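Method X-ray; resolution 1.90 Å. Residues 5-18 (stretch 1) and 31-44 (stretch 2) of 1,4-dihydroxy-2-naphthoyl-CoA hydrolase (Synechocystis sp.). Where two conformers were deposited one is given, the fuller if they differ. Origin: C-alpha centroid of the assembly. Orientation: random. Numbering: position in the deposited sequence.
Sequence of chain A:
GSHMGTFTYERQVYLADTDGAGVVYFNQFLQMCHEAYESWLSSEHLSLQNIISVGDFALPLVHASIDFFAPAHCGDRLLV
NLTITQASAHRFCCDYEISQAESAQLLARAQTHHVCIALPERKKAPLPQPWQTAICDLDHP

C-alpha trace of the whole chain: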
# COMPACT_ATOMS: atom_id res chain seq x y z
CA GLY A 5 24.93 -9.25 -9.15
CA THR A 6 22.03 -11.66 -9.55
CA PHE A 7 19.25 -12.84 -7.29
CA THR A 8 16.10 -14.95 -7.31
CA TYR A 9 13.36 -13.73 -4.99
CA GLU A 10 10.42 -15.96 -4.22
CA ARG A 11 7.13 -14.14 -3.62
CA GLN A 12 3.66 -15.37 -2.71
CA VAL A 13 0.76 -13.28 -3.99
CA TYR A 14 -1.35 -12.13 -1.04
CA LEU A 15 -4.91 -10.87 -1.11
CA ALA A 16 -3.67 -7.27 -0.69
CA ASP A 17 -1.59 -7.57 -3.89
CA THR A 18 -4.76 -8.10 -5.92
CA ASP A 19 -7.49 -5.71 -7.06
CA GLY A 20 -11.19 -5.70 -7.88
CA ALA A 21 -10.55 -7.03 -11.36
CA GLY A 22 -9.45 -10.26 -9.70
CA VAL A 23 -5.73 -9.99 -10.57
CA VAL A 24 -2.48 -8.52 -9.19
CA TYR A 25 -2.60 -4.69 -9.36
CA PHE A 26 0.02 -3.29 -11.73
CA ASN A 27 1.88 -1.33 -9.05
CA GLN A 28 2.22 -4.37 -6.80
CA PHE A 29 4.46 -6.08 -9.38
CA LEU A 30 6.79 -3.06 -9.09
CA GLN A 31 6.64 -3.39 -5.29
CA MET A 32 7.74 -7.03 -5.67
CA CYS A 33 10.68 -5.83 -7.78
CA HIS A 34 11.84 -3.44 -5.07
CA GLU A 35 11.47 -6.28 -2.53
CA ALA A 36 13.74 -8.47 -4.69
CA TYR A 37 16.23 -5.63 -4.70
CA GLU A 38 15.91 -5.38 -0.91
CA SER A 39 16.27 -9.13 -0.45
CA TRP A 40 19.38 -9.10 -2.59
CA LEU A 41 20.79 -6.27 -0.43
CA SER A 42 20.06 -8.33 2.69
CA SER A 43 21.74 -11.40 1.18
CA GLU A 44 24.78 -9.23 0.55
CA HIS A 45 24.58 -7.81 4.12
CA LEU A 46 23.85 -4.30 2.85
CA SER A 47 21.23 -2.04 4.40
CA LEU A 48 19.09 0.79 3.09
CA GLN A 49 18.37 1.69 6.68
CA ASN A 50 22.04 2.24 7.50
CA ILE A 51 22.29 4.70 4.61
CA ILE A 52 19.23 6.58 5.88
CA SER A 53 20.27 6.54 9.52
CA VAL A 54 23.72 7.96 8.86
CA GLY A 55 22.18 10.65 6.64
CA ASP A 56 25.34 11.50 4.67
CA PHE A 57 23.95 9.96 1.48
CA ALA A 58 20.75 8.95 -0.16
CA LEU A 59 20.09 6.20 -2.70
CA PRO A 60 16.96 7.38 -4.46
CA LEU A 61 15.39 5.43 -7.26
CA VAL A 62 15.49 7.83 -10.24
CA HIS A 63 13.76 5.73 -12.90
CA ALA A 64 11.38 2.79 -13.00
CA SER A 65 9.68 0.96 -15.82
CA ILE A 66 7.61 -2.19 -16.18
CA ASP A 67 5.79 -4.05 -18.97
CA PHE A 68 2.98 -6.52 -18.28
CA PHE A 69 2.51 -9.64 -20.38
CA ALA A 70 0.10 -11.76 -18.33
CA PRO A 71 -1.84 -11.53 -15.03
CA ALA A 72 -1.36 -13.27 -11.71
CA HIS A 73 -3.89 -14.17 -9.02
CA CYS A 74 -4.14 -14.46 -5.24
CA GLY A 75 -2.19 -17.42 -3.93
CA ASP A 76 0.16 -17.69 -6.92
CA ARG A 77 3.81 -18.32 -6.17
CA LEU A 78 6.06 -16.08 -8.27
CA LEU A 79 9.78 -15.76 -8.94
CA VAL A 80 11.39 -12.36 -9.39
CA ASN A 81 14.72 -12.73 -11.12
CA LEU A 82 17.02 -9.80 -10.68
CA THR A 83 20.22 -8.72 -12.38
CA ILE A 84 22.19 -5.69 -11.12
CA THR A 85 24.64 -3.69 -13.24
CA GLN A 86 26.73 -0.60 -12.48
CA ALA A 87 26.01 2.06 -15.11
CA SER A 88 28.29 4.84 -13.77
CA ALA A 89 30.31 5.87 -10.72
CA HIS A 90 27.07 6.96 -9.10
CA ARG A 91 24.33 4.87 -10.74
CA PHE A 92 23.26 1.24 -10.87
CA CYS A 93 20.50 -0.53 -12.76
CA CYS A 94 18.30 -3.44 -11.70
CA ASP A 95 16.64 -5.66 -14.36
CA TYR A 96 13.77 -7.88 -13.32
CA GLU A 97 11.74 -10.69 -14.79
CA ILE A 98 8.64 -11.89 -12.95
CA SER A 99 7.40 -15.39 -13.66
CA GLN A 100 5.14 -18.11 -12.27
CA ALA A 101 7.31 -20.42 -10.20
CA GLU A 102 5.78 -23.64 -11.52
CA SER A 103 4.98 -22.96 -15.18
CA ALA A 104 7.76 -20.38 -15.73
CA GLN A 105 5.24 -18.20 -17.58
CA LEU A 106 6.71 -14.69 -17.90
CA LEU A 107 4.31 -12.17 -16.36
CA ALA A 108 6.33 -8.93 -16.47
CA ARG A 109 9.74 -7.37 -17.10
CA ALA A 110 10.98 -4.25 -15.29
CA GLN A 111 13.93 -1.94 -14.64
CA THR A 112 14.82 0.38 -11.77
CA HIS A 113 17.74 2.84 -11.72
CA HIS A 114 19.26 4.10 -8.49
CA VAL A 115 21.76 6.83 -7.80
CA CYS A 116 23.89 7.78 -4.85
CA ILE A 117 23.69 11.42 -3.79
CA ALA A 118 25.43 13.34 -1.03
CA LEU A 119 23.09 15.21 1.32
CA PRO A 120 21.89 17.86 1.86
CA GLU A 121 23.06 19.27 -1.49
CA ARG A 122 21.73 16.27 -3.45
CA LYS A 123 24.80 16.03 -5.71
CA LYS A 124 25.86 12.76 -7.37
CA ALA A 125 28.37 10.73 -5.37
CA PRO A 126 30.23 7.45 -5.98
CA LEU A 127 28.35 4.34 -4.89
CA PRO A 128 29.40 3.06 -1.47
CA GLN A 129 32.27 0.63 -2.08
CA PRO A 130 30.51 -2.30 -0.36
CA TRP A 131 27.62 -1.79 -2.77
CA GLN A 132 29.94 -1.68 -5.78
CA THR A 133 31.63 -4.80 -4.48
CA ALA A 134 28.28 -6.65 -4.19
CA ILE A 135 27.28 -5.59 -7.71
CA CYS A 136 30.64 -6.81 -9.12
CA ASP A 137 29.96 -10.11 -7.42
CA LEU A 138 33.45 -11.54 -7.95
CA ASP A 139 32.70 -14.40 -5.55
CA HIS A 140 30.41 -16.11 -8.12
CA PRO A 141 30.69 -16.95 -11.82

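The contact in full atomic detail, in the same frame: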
# COMPACT_ATOMS: atom_id res chain seq x y z
N GLY A 5 25.79 -8.59 -10.18
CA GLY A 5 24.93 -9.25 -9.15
C GLY A 5 23.72 -9.92 -9.77
O GLY A 5 23.17 -9.45 -10.77
N THR A 6 23.30 -11.04 -9.18
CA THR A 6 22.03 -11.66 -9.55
C THR A 6 21.34 -12.19 -8.31
O THR A 6 21.97 -12.43 -7.29
CB THR A 6 22.23 -12.86 -10.52
OG1 THR A 6 22.86 -13.92 -9.81
CG2 THR A 6 23.08 -12.47 -11.72
N PHE A 7 20.03 -12.36 -8.40
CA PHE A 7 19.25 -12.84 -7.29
C PHE A 7 17.93 -13.42 -7.76
O PHE A 7 17.33 -12.92 -8.71
CB PHE A 7 18.97 -11.69 -6.34
CG PHE A 7 18.54 -12.13 -4.99
CD1 PHE A 7 19.44 -12.76 -4.14
CD2 PHE A 7 17.24 -11.92 -4.55
CE1 PHE A 7 19.04 -13.18 -2.89
CE2 PHE A 7 16.84 -12.34 -3.30
CZ PHE A 7 17.75 -12.96 -2.46
N THR A 8 17.46 -14.47 -7.10
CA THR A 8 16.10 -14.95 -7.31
C THR A 8 15.29 -14.81 -6.03
O THR A 8 15.63 -15.39 -5.01
CB THR A 8 16.07 -16.44 -7.72
OG1 THR A 8 16.87 -16.60 -8.90
CG2 THR A 8 14.64 -16.88 -8.02
N TYR A 9 14.22 -14.03 -6.12
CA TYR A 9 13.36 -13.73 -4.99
C TYR A 9 12.03 -14.42 -5.17
O TYR A 9 11.34 -14.25 -6.18
CB TYR A 9 13.16 -12.23 -4.91
CG TYR A 9 12.14 -11.75 -3.89
CD1 TYR A 9 12.34 -11.97 -2.53
CD2 TYR A 9 11.02 -11.05 -4.29
CE1 TYR A 9 11.43 -11.51 -1.60
CE2 TYR A 9 10.11 -10.58 -3.36
CZ TYR A 9 10.31 -10.83 -2.02
OH TYR A 9 9.40 -10.35 -1.11
N GLU A 10 11.68 -15.24 -4.18
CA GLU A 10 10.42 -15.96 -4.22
C GLU A 10 9.33 -15.16 -3.49
O GLU A 10 9.54 -14.66 -2.39
CB GLU A 10 10.63 -17.32 -3.58
CG GLU A 10 9.40 -18.19 -3.49
CD GLU A 10 9.74 -19.55 -2.91
OE1 GLU A 10 10.94 -19.89 -2.89
OE2 GLU A 10 8.81 -20.25 -2.47
N ARG A 11 8.18 -15.03 -4.13
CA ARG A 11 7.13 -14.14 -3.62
C ARG A 11 5.76 -14.77 -3.83
O ARG A 11 5.34 -15.02 -4.96
CB ARG A 11 7.20 -12.78 -4.31
CG ARG A 11 6.10 -11.80 -3.92
CD ARG A 11 6.14 -11.42 -2.44
NE ARG A 11 5.76 -10.02 -2.28
CZ ARG A 11 4.51 -9.57 -2.36
NH1 ARG A 11 3.49 -10.40 -2.57
NH2 ARG A 11 4.27 -8.26 -2.23
N GLN A 12 5.08 -15.03 -2.72
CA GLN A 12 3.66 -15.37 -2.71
C GLN A 12 2.77 -14.16 -2.96
O GLN A 12 3.01 -13.08 -2.41
CB GLN A 12 3.31 -16.01 -1.36
CG GLN A 12 1.84 -16.35 -1.20
CD GLN A 12 1.49 -17.66 -1.87
OE1 GLN A 12 0.59 -17.71 -2.71
NE2 GLN A 12 2.21 -18.72 -1.52
N VAL A 13 1.74 -14.33 -3.78
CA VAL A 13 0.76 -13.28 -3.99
C VAL A 13 -0.25 -13.32 -2.86
O VAL A 13 -0.88 -14.35 -2.60
CB VAL A 13 0.03 -13.41 -5.35
CG1 VAL A 13 -1.03 -12.33 -5.47
CG2 VAL A 13 1.02 -13.31 -6.52
N TYR A 14 -0.40 -12.20 -2.15
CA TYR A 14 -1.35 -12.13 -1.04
C TYR A 14 -2.59 -11.40 -1.50
O TYR A 14 -2.57 -10.76 -2.54
CB TYR A 14 -0.73 -11.40 0.15
CG TYR A 14 0.51 -12.07 0.66
CD1 TYR A 14 0.44 -13.30 1.28
CD2 TYR A 14 1.76 -11.50 0.48
CE1 TYR A 14 1.58 -13.93 1.75
CE2 TYR A 14 2.90 -12.12 0.93
CZ TYR A 14 2.80 -13.34 1.56
OH TYR A 14 3.93 -13.97 2.01
N LEU A 15 -3.66 -11.49 -0.72
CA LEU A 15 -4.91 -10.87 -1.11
C LEU A 15 -4.69 -9.38 -1.40
O LEU A 15 -5.20 -8.85 -2.40
CB LEU A 15 -5.98 -11.06 -0.03
CG LEU A 15 -7.33 -10.41 -0.32
CD1 LEU A 15 -7.95 -10.94 -1.61
CD2 LEU A 15 -8.26 -10.63 0.86
N ALA A 16 -3.91 -8.72 -0.55
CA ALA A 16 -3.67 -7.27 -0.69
C ALA A 16 -3.00 -6.90 -2.01
O ALA A 16 -3.12 -5.76 -2.46
CB ALA A 16 -2.82 -6.77 0.47
N ASP A 17 -2.27 -7.84 -2.63
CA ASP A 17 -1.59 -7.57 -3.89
C ASP A 17 -2.58 -7.48 -5.06
O ASP A 17 -2.24 -6.96 -6.14
CB ASP A 17 -0.57 -8.67 -4.20
CG ASP A 17 0.57 -8.69 -3.21
OD1 ASP A 17 1.26 -7.67 -3.06
OD2 ASP A 17 0.83 -9.76 -2.62
N THR A 18 -3.78 -8.00 -4.84
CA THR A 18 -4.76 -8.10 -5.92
C THR A 18 -5.75 -6.94 -5.89
O THR A 18 -5.84 -6.23 -4.91
CB THR A 18 -5.52 -9.44 -5.86
OG1 THR A 18 -6.26 -9.54 -4.63
CG2 THR A 18 -4.53 -10.61 -5.96
N GLN A 31 6.31 -3.20 -6.71
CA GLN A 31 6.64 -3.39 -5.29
C GLN A 31 7.46 -4.67 -5.12
O GLN A 31 8.46 -4.69 -4.39
CB GLN A 31 5.36 -3.40 -4.43
CG GLN A 31 5.54 -3.70 -2.95
CD GLN A 31 6.63 -2.88 -2.32
OE1 GLN A 31 6.84 -1.71 -2.68
NE2 GLN A 31 7.36 -3.48 -1.38
N MET A 32 7.05 -5.75 -5.79
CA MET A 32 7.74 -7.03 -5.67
C MET A 32 9.17 -6.93 -6.21
O MET A 32 10.08 -7.58 -5.70
CB MET A 32 6.99 -8.12 -6.42
CG MET A 32 5.62 -8.47 -5.85
SD MET A 32 4.72 -9.56 -6.97
CE MET A 32 3.09 -9.50 -6.22
N CYS A 33 9.34 -6.12 -7.24
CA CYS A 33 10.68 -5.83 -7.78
C CYS A 33 11.57 -5.16 -6.74
O CYS A 33 12.70 -5.58 -6.51
CB CYS A 33 10.59 -4.96 -9.03
SG CYS A 33 9.94 -5.83 -10.47
N HIS A 34 11.06 -4.12 -6.08
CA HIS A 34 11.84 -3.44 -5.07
C HIS A 34 12.17 -4.39 -3.91
O HIS A 34 13.27 -4.35 -3.37
CB HIS A 34 11.12 -2.16 -4.58
CG HIS A 34 12.04 -1.17 -3.92
ND1 HIS A 34 12.48 -1.32 -2.63
CD2 HIS A 34 12.61 -0.04 -4.39
CE1 HIS A 34 13.28 -0.31 -2.32
NE2 HIS A 34 13.37 0.48 -3.36
N GLU A 35 11.22 -5.25 -3.54
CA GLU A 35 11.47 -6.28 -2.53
C GLU A 35 12.62 -7.22 -2.92
O GLU A 35 13.45 -7.58 -2.09
CB GLU A 35 10.22 -7.10 -2.26
CG GLU A 35 9.08 -6.31 -1.64
CD GLU A 35 7.78 -7.09 -1.57
OE1 GLU A 35 7.81 -8.34 -1.71
OE2 GLU A 35 6.73 -6.46 -1.37
N ALA A 36 12.66 -7.61 -4.19
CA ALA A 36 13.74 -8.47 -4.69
C ALA A 36 15.07 -7.77 -4.52
O ALA A 36 16.05 -8.36 -4.06
CB ALA A 36 13.51 -8.81 -6.16
N TYR A 37 15.08 -6.50 -4.89
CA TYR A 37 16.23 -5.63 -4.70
C TYR A 37 16.63 -5.62 -3.21
O TYR A 37 17.79 -5.84 -2.87
CB TYR A 37 15.92 -4.24 -5.25
CG TYR A 37 16.80 -3.10 -4.77
CD1 TYR A 37 18.17 -3.11 -4.97
CD2 TYR A 37 16.24 -2.01 -4.11
CE1 TYR A 37 18.96 -2.06 -4.52
CE2 TYR A 37 17.01 -0.95 -3.67
CZ TYR A 37 18.38 -0.98 -3.88
OH TYR A 37 19.15 0.07 -3.42
N GLU A 38 15.65 -5.41 -2.34
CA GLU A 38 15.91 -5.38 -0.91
C GLU A 38 16.39 -6.71 -0.36
O GLU A 38 17.22 -6.74 0.54
CB GLU A 38 14.69 -4.89 -0.13
CG GLU A 38 14.42 -3.40 -0.32
CD GLU A 38 13.14 -2.96 0.35
OE1 GLU A 38 12.11 -2.91 -0.36
OE2 GLU A 38 13.17 -2.66 1.56
N SER A 39 15.87 -7.81 -0.90
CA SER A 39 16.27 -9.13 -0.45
C SER A 39 17.70 -9.42 -0.91
O SER A 39 18.50 -10.02 -0.19
CB SER A 39 15.33 -10.22 -0.96
OG SER A 39 14.00 -9.99 -0.53
N TRP A 40 18.03 -8.96 -2.10
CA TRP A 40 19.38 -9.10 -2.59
C TRP A 40 20.35 -8.32 -1.68
O TRP A 40 21.38 -8.85 -1.27
CB TRP A 40 19.48 -8.65 -4.05
CG TRP A 40 20.88 -8.53 -4.52
CD1 TRP A 40 21.71 -9.54 -4.87
CD2 TRP A 40 21.62 -7.32 -4.68
NE1 TRP A 40 22.93 -9.04 -5.26
CE2 TRP A 40 22.90 -7.68 -5.14
CE3 TRP A 40 21.32 -5.97 -4.49
CZ2 TRP A 40 23.89 -6.73 -5.41
CZ3 TRP A 40 22.30 -5.03 -4.75
CH2 TRP A 40 23.57 -5.42 -5.21
N LEU A 41 20.00 -7.08 -1.36
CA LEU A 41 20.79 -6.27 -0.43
C LEU A 41 21.04 -7.00 0.88
O LEU A 41 22.17 -7.03 1.38
CB LEU A 41 20.06 -4.95 -0.10
CG LEU A 41 20.01 -3.88 -1.20
CD1 LEU A 41 19.17 -2.70 -0.73
CD2 LEU A 41 21.40 -3.45 -1.60
N SER A 42 19.98 -7.58 1.43
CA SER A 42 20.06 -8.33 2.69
C SER A 42 20.98 -9.54 2.56
O SER A 42 21.79 -9.81 3.45
CB SER A 42 18.66 -8.79 3.10
OG SER A 42 18.67 -9.45 4.34
N SER A 43 20.87 -10.26 1.45
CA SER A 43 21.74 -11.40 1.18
C SER A 43 23.20 -10.97 1.08
O SER A 43 24.11 -11.73 1.41
CB SER A 43 21.33 -12.10 -0.11
OG SER A 43 21.86 -11.43 -1.24
N GLU A 44 23.43 -9.75 0.62
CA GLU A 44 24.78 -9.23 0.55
C GLU A 44 25.17 -8.45 1.82
O GLU A 44 26.18 -7.77 1.83
CB GLU A 44 24.94 -8.34 -0.67
CG GLU A 44 24.83 -9.06 -1.99
CD GLU A 44 25.97 -10.03 -2.24
OE1 GLU A 44 27.09 -9.79 -1.73
OE2 GLU A 44 25.74 -11.03 -2.93

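A β-strand that lies across a helix generally turns alternate side chains onto it, and the N-terminal strand of this hydrolase is a clear example. Strand 6-12 crosses helix 31-43 at 121° between their N-to-C directions, with an axial approach of 8.2 Å. Phe 7, Tyr 9 and Arg 11 point toward the helix, while Thr 6 and Thr 8 point away. The backbones come close where Tyr 9 meets Ala 36, their CA atoms 5.3 Å apart; here the helix side chain is only a methyl group, and Ala 36 CB lies 3.7 Å from Tyr 9 CB.

Phe 7 lays its ring against the helix backbone: Trp 40 CA sits over the ring face, 3.8 Å from the centroid, in a CH-π contact. The Tyr 9 ring lies with one face over Glu 35 C and Ala 36 N, and its OH donates a 2.6 Å hydrogen bond to Glu 35 OE1. Glu 35 OE1 also accepts a hydrogen bond from Arg 11 NE at 2.7 Å, within a salt bridge, so one buried carboxylate gathers a phenol and a guanidinium. Arg 11 NH1 in turn pairs with Asp 17 OD2 at 2.7 Å, so that two acids balance its positive charge. Met 32, the third main residue, brings its CE over one guanidinium face, 3.8 Å from Arg 11 NH1 and 4.3 Å from Val 13 CG2, covering that face with an apolar methyl and leaving the edge to Glu 35.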